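Local coordinates for protein alpha-fucosidase (Bifidobacterium bifidum, PDB 2EAB) that probably releases alpha-1,2-linked L-fucose from glycans by hydrolysis, this chain being the catalytic portion of a much longer bacterial protein, at residues 801-814 against 825-837. Sequence-based numbering, arbitrary orientation.
Sequences ILPALPDAWAGGSV and VGTTWKNGKATEV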
loop_
_atom_site.group_PDB
_atom_site.type_symbol
_atom_site.label_atom_id
_atom_site.label_comp_id
_atom_site.label_asym_id
_atom_site.label_seq_id
_atom_site.Cartn_x
_atom_site.Cartn_y
_atom_site.Cartn_z
ATOM N N ILE A 801 -21.169 -3.869 11.121
ATOM C CA ILE A 801 -21.728 -2.754 10.376
ATOM C C ILE A 801 -21.641 -1.454 11.178
ATOM O O ILE A 801 -22.107 -1.376 12.318
ATOM C CB ILE A 801 -23.212 -3.041 10.014
ATOM C CG1 ILE A 801 -23.353 -4.353 9.224
ATOM C CG2 ILE A 801 -23.858 -1.859 9.295
ATOM C CD1 ILE A 801 -22.622 -4.393 7.886
ATOM N N LEU A 802 -21.047 -0.437 10.551
ATOM C CA LEU A 802 -20.922 0.912 11.119
ATOM C C LEU A 802 -20.295 0.924 12.520
ATOM O O LEU A 802 -20.883 1.443 13.467
ATOM C CB LEU A 802 -22.275 1.640 11.091
ATOM C CG LEU A 802 -22.876 1.837 9.696
ATOM C CD1 LEU A 802 -24.288 2.390 9.797
ATOM C CD2 LEU A 802 -22.006 2.734 8.814
ATOM N N PRO A 803 -19.093 0.334 12.655
ATOM C CA PRO A 803 -18.433 0.219 13.958
ATOM C C PRO A 803 -17.860 1.523 14.519
ATOM O O PRO A 803 -17.638 1.619 15.719
ATOM C CB PRO A 803 -17.299 -0.767 13.680
ATOM C CG PRO A 803 -16.979 -0.533 12.237
ATOM C CD PRO A 803 -18.300 -0.297 11.584
ATOM N N ALA A 804 -17.603 2.505 13.661
ATOM C CA ALA A 804 -17.022 3.773 14.103
ATOM C C ALA A 804 -17.530 4.905 13.219
ATOM O O ALA A 804 -16.763 5.617 12.565
ATOM C CB ALA A 804 -15.493 3.703 14.120
ATOM N N LEU A 805 -18.851 5.058 13.219
ATOM C CA LEU A 805 -19.515 6.053 12.397
ATOM C C LEU A 805 -19.416 7.423 13.062
ATOM O O LEU A 805 -19.851 7.592 14.202
ATOM C CB LEU A 805 -20.979 5.672 12.194
ATOM C CG LEU A 805 -21.845 6.653 11.402
ATOM C CD1 LEU A 805 -21.453 6.664 9.934
ATOM C CD2 LEU A 805 -23.309 6.299 11.570
ATOM N N PRO A 806 -18.828 8.406 12.359
ATOM C CA PRO A 806 -18.727 9.743 12.940
ATOM C C PRO A 806 -20.084 10.422 13.044
ATOM O O PRO A 806 -20.923 10.271 12.154
ATOM C CB PRO A 806 -17.865 10.507 11.924
ATOM C CG PRO A 806 -17.239 9.468 11.059
ATOM C CD PRO A 806 -18.211 8.345 11.022
ATOM N N ASP A 807 -20.285 11.181 14.117
ATOM C CA ASP A 807 -21.494 11.994 14.255
ATOM C C ASP A 807 -21.611 13.011 13.113
ATOM O O ASP A 807 -22.717 13.434 12.767
ATOM C CB ASP A 807 -21.528 12.710 15.611
ATOM C CG ASP A 807 -21.642 11.751 16.789
ATOM O OD1 ASP A 807 -21.998 10.569 16.596
ATOM O OD2 ASP A 807 -21.374 12.189 17.928
ATOM N N ALA A 808 -20.473 13.382 12.524
ATOM C CA ALA A 808 -20.428 14.300 11.383
ATOM C C ALA A 808 -21.152 13.752 10.148
ATOM O O ALA A 808 -21.583 14.521 9.284
ATOM C CB ALA A 808 -18.983 14.644 11.038
ATOM N N TRP A 809 -21.269 12.427 10.061
ATOM C CA TRP A 809 -21.961 11.782 8.951
ATOM C C TRP A 809 -23.273 11.181 9.456
ATOM O O TRP A 809 -23.389 9.967 9.631
ATOM C CB TRP A 809 -21.085 10.699 8.306
ATOM C CG TRP A 809 -19.730 11.154 7.809
ATOM C CD1 TRP A 809 -19.313 12.437 7.564
ATOM C CD2 TRP A 809 -18.637 10.306 7.450
ATOM N NE1 TRP A 809 -18.016 12.437 7.099
ATOM C CE2 TRP A 809 -17.579 11.140 7.018
ATOM C CE3 TRP A 809 -18.448 8.918 7.451
ATOM C CZ2 TRP A 809 -16.346 10.628 6.598
ATOM C CZ3 TRP A 809 -17.223 8.411 7.037
ATOM C CH2 TRP A 809 -16.189 9.266 6.614
ATOM N N ALA A 810 -24.261 12.044 9.689
ATOM C CA ALA A 810 -25.532 11.637 10.296
ATOM C C ALA A 810 -26.320 10.663 9.424
ATOM O O ALA A 810 -27.000 9.767 9.927
ATOM C CB ALA A 810 -26.380 12.863 10.623
ATOM N N GLY A 811 -26.221 10.852 8.114
ATOM C CA GLY A 811 -26.898 10.000 7.151
ATOM C C GLY A 811 -26.011 9.739 5.955
ATOM O O GLY A 811 -25.117 10.525 5.642
ATOM N N GLY A 812 -26.257 8.626 5.281
ATOM C CA GLY A 812 -25.475 8.285 4.110
ATOM C C GLY A 812 -25.696 6.860 3.673
ATOM O O GLY A 812 -26.530 6.140 4.233
ATOM N N SER A 813 -24.950 6.462 2.654
ATOM C CA SER A 813 -24.957 5.090 2.192
ATOM C C SER A 813 -23.613 4.750 1.583
ATOM O O SER A 813 -22.873 5.628 1.126
ATOM C CB SER A 813 -26.088 4.843 1.187
ATOM O OG SER A 813 -25.894 5.594 0.011
ATOM N N VAL A 814 -23.300 3.461 1.606
ATOM C CA VAL A 814 -22.125 2.918 0.946
ATOM C C VAL A 814 -22.519 1.562 0.369
ATOM O O VAL A 814 -23.369 0.863 0.936
ATOM C CB VAL A 814 -20.917 2.816 1.924
ATOM C CG1 VAL A 814 -21.174 1.798 3.038
ATOM C CG2 VAL A 814 -19.617 2.498 1.177
ATOM N N VAL A 825 -20.831 -5.839 1.076
ATOM C CA VAL A 825 -21.617 -5.130 2.072
ATOM C C VAL A 825 -22.029 -3.754 1.572
ATOM O O VAL A 825 -21.191 -2.962 1.126
ATOM C CB VAL A 825 -20.826 -4.955 3.393
ATOM C CG1 VAL A 825 -21.649 -4.193 4.421
ATOM C CG2 VAL A 825 -20.384 -6.304 3.956
ATOM N N GLY A 826 -23.327 -3.485 1.653
ATOM C CA GLY A 826 -23.862 -2.143 1.477
ATOM C C GLY A 826 -24.642 -1.789 2.724
ATOM O O GLY A 826 -25.255 -2.663 3.342
ATOM N N THR A 827 -24.598 -0.523 3.120
ATOM C CA THR A 827 -25.382 -0.061 4.258
ATOM C C THR A 827 -25.862 1.364 4.036
ATOM O O THR A 827 -25.154 2.192 3.453
ATOM C CB THR A 827 -24.630 -0.205 5.619
ATOM O OG1 THR A 827 -25.525 0.062 6.709
ATOM C CG2 THR A 827 -23.443 0.729 5.722
ATOM N N THR A 828 -27.085 1.618 4.489
ATOM C CA THR A 828 -27.677 2.943 4.472
ATOM C C THR A 828 -27.999 3.300 5.911
ATOM O O THR A 828 -28.442 2.445 6.682
ATOM C CB THR A 828 -28.958 2.965 3.615
ATOM O OG1 THR A 828 -28.634 2.551 2.283
ATOM C CG2 THR A 828 -29.580 4.362 3.571
ATOM N N TRP A 829 -27.752 4.551 6.279
ATOM C CA TRP A 829 -28.040 5.006 7.625
ATOM C C TRP A 829 -28.668 6.388 7.621
ATOM O O TRP A 829 -28.504 7.158 6.676
ATOM C CB TRP A 829 -26.791 4.951 8.517
ATOM C CG TRP A 829 -25.684 5.899 8.140
ATOM C CD1 TRP A 829 -25.447 7.129 8.678
ATOM C CD2 TRP A 829 -24.653 5.684 7.162
ATOM N NE1 TRP A 829 -24.338 7.701 8.098
ATOM C CE2 TRP A 829 -23.833 6.835 7.162
ATOM C CE3 TRP A 829 -24.346 4.634 6.285
ATOM C CZ2 TRP A 829 -22.725 6.968 6.321
ATOM C CZ3 TRP A 829 -23.240 4.765 5.447
ATOM C CH2 TRP A 829 -22.446 5.927 5.473
ATOM N N LYS A 830 -29.402 6.671 8.692
ATOM C CA LYS A 830 -30.092 7.939 8.869
ATOM C C LYS A 830 -30.146 8.225 10.359
ATOM O O LYS A 830 -30.327 7.303 11.157
ATOM C CB LYS A 830 -31.509 7.854 8.296
ATOM C CG LYS A 830 -32.176 9.197 8.073
ATOM C CD LYS A 830 -33.484 9.039 7.307
ATOM C CE LYS A 830 -34.116 10.391 7.004
ATOM N NZ LYS A 830 -33.297 11.201 6.055
ATOM N N ASN A 831 -29.973 9.493 10.732
ATOM C CA ASN A 831 -29.944 9.896 12.144
ATOM C C ASN A 831 -29.004 9.014 12.970
ATOM O O ASN A 831 -29.319 8.621 14.099
ATOM C CB ASN A 831 -31.359 9.911 12.743
ATOM C CG ASN A 831 -32.318 10.789 11.959
ATOM O OD1 ASN A 831 -33.359 10.324 11.488
ATOM N ND2 ASN A 831 -31.969 12.060 11.808
ATOM N N GLY A 832 -27.853 8.692 12.381
ATOM C CA GLY A 832 -26.807 7.931 13.058
ATOM C C GLY A 832 -27.045 6.440 13.241
ATOM O O GLY A 832 -26.285 5.778 13.951
ATOM N N LYS A 833 -28.090 5.899 12.613
ATOM C CA LYS A 833 -28.433 4.480 12.776
ATOM C C LYS A 833 -28.714 3.817 11.438
ATOM O O LYS A 833 -29.340 4.418 10.565
ATOM C CB LYS A 833 -29.665 4.308 13.671
ATOM C CG LYS A 833 -29.573 4.935 15.055
ATOM C CD LYS A 833 -30.941 4.956 15.737
ATOM C CE LYS A 833 -31.862 6.036 15.163
ATOM N NZ LYS A 833 -31.462 7.420 15.563
ATOM N N ALA A 834 -28.271 2.572 11.294
ATOM C CA ALA A 834 -28.498 1.805 10.072
ATOM C C ALA A 834 -29.986 1.625 9.802
ATOM O O ALA A 834 -30.759 1.283 10.706
ATOM C CB ALA A 834 -27.812 0.443 10.160
ATOM N N THR A 835 -30.380 1.865 8.555
ATOM C CA THR A 835 -31.751 1.624 8.114
ATOM C C THR A 835 -31.830 0.405 7.206
ATOM O O THR A 835 -32.896 -0.195 7.049
ATOM C CB THR A 835 -32.334 2.840 7.372
ATOM O OG1 THR A 835 -31.487 3.178 6.267
ATOM C CG2 THR A 835 -32.453 4.034 8.309
ATOM N N GLU A 836 -30.703 0.046 6.595
ATOM C CA GLU A 836 -30.643 -1.125 5.734
ATOM C C GLU A 836 -29.213 -1.637 5.649
ATOM O O GLU A 836 -28.260 -0.846 5.603
ATOM C CB GLU A 836 -31.164 -0.798 4.329
ATOM C CG GLU A 836 -31.286 -2.009 3.413
ATOM C CD GLU A 836 -31.578 -1.637 1.973
ATOM O OE1 GLU A 836 -30.708 -1.028 1.314
ATOM O OE2 GLU A 836 -32.683 -1.974 1.500
ATOM N N VAL A 837 -29.070 -2.958 5.669
ATOM C CA VAL A 837 -27.819 -3.602 5.298
ATOM C C VAL A 837 -28.132 -4.570 4.168
ATOM O O VAL A 837 -29.134 -5.295 4.223
ATOM C CB VAL A 837 -27.175 -4.361 6.482
ATOM C CG1 VAL A 837 -25.841 -4.970 6.064
ATOM C CG2 VAL A 837 -26.981 -3.438 7.678
#
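The indole of Trp829 lies flat between the backbone of Gly811 to Ser813 on one face and two leucines on the other. Its chi1 of 66° sets CG between the backbone N and the carbonyl carbon, which folds the ring back across the neighbouring strand. Gly812 CA stands 3.8 Å from the centroid of the six-membered ring, a CH-pi contact close enough that any side chain at this glycine would run into the indole. From the opposite side Leu805 drops CD2 over the five-membered ring, 4.0 Å from its centroid, with CD1 toward NE1 and CE2; Leu802 brings CD2 over the six-membered ring, while its CD1 meets Trp829 CB and Ala834 CB. The pyrrole edge is held by a hydrogen bond from Trp829 NE1 to Trp809 O, 2.9 Å long, the oxygen near the indole plane but NE1 well above the carbonyl plane. With an alanine here, Trp809 O would probably lose this donor and a gap would open between Gly812 and the two leucines.

Thr827 turns CG2 to Val814 CG1 at 3.7 Å and to Leu802 CD2, tip to tip; its OG1 bonds Glu836 O. Ile801 closes this end, CD1 lying 3.6 Å from Val825 CG1 and touching Val837 CG1. At the other end Gly832 N bonds Ala810 O at 2.8 Å, on a lone pair. Leu780 also packs on Leu802 and Trp829.

Paired backbone bonds of Gly812 with Trp829 and Val814 with Thr827 join the strands of the antiparallel hairpin 812-819 and 823-830; the type I' turn from Lys830 to Lys833 leads into strand 833-841, where Thr835 and Glu836 form a classic bulge opposite Thr828, all within the C-terminal beta domain of a family 95 glycoside hydrolase.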